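PDB 3I47: enoyl CoA hydratase/isomerase (Crotonase) from Legionella pneumophila subsp. pneumophila, which probably acts as an enoyl-CoA hydratase or isomerase of the crotonase family, adding water across the double bond of enoyl-CoA thioesters or shifting that bond. Local coordinates for residues N90-I95 with A118-I123. Numbering follows the deposited sequence. Where two conformers were deposited one is given.
Sequences NLMYSI and AAACDI
Ala120 sets its CB between the side chains of Met92 and Ile95, one helical turn apart on helix 78-97. The small methyl lets the backbones come close: the CA atoms of Met92 and Ala120 are 6.0 Å apart. The contact is mainly apolar, and the four touching side chains are buried. Met92 was modelled in two conformers. In the one described, it reaches Ala120 with the far part of its chain, Met92 SD lying 3.9 Å from Ala120 CB. That chain is bent at chi2 (-92°) and chi3 (-69°), and this fold brings both SD and the terminal CE against the alanine methyl. The same contacts are doubtful for the other conformer. Ile95 works through its CG2 methyl. With CG1 beside the backbone N (chi1 -68°), CG2 falls anti to that N and faces the end of helix 113-120. Ile95 CG2 lies 3.9 Å from Ala120 CB and equally far from Cys121 SG. The same methyl also rests on the backbone, with Ile95 CG2 3.5 Å from Ala120 O.

The polar link is indirect. A water lies 2.7 Å from Ile95 O and makes a weak, longer approach to Asp122 OD1 at 3.3 Å. Asp122 is also held by a salt bridge from OD2 to Lys212.

Cys121 is the first residue to leave helical geometry, and the chain then enters strand 123-127. Ile123 pairs there with Thr102 and Ala104 of the parallel strand 102-106. The contact thus joins helix 78-97 to the helix-to-strand turn of the crotonase core. Leu117 of helix 113-120 touches both Met92 and Ile95, while Leu40 of helix 30-45 packs on Ile95 and Tyr149 of helix 147-154 meets Met92.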
# COMPACT_ATOMS: atom_id res chain seq x y z
N ASN A 90 -12.42 2.28 -5.78
CA ASN A 90 -11.78 1.39 -6.75
C ASN A 90 -10.27 1.39 -6.66
O ASN A 90 -9.64 0.33 -6.83
CB ASN A 90 -12.24 1.75 -8.15
CG ASN A 90 -13.58 1.17 -8.48
OD1 ASN A 90 -13.80 -0.03 -8.30
ND2 ASN A 90 -14.50 2.00 -8.98
N LEU A 91 -9.68 2.55 -6.36
CA LEU A 91 -8.22 2.62 -6.17
C LEU A 91 -7.78 1.73 -5.01
O LEU A 91 -6.85 0.92 -5.16
CB LEU A 91 -7.74 4.06 -5.96
CG LEU A 91 -6.24 4.22 -5.62
CD1 LEU A 91 -5.33 3.67 -6.75
CD2 LEU A 91 -5.92 5.68 -5.31
N MET A 92 -8.43 1.88 -3.87
CA MET A 92 -8.02 1.11 -2.69
C MET A 92 -8.24 -0.38 -2.93
O MET A 92 -7.40 -1.21 -2.53
CB MET A 92 -8.76 1.60 -1.45
CG MET A 92 -8.47 3.06 -1.14
SD MET A 92 -7.10 3.32 -0.02
CE MET A 92 -7.82 2.65 1.47
N TYR A 93 -9.35 -0.74 -3.58
CA TYR A 93 -9.62 -2.13 -3.88
C TYR A 93 -8.54 -2.69 -4.79
O TYR A 93 -7.98 -3.76 -4.52
CB TYR A 93 -11.01 -2.30 -4.50
CG TYR A 93 -11.39 -3.73 -4.72
CD1 TYR A 93 -11.60 -4.59 -3.64
CD2 TYR A 93 -11.53 -4.23 -6.01
CE1 TYR A 93 -11.96 -5.92 -3.85
CE2 TYR A 93 -11.89 -5.57 -6.22
CZ TYR A 93 -12.10 -6.40 -5.13
OH TYR A 93 -12.46 -7.72 -5.34
N SER A 94 -8.21 -1.94 -5.84
CA SER A 94 -7.19 -2.36 -6.78
C SER A 94 -5.82 -2.56 -6.11
O SER A 94 -5.12 -3.54 -6.41
CB SER A 94 -7.11 -1.38 -7.93
OG SER A 94 -8.28 -1.52 -8.73
N ILE A 95 -5.45 -1.66 -5.19
CA ILE A 95 -4.21 -1.83 -4.43
C ILE A 95 -4.26 -3.16 -3.66
O ILE A 95 -3.34 -3.98 -3.72
CB ILE A 95 -3.94 -0.65 -3.44
CG1 ILE A 95 -3.64 0.64 -4.20
CG2 ILE A 95 -2.76 -1.00 -2.51
CD1 ILE A 95 -3.78 1.89 -3.33
N ALA A 118 -1.81 3.93 2.92
CA ALA A 118 -0.83 3.20 3.71
C ALA A 118 -1.41 1.88 4.21
O ALA A 118 -0.73 0.86 4.19
CB ALA A 118 -0.33 4.05 4.90
N ALA A 119 -2.67 1.89 4.64
CA ALA A 119 -3.32 0.67 5.12
C ALA A 119 -3.65 -0.33 4.00
O ALA A 119 -3.65 -1.54 4.22
CB ALA A 119 -4.58 1.03 5.91
N ALA A 120 -3.94 0.16 2.79
CA ALA A 120 -4.30 -0.71 1.68
C ALA A 120 -3.10 -1.47 1.14
O ALA A 120 -3.25 -2.58 0.62
CB ALA A 120 -4.95 0.11 0.56
N CYS A 121 -1.94 -0.84 1.22
CA CYS A 121 -0.69 -1.47 0.79
C CYS A 121 -0.31 -2.60 1.75
O CYS A 121 -0.71 -2.59 2.92
CB CYS A 121 0.44 -0.45 0.72
SG CYS A 121 0.28 0.69 -0.68
N ASP A 122 0.48 -3.55 1.27
CA ASP A 122 0.94 -4.64 2.15
C ASP A 122 1.83 -4.10 3.27
O ASP A 122 1.77 -4.58 4.41
CB ASP A 122 1.78 -5.68 1.39
CG ASP A 122 1.01 -6.40 0.31
OD1 ASP A 122 -0.17 -6.76 0.52
OD2 ASP A 122 1.64 -6.62 -0.74
N ILE A 123 2.68 -3.14 2.91
CA ILE A 123 3.73 -2.66 3.79
C ILE A 123 3.73 -1.14 3.72
O ILE A 123 3.59 -0.58 2.64
CB ILE A 123 5.12 -3.16 3.34
CG1 ILE A 123 5.20 -4.69 3.37
CG2 ILE A 123 6.24 -2.53 4.19
CD1 ILE A 123 6.33 -5.25 2.48
O HOH W 1 -1.59 -5.22 -2.06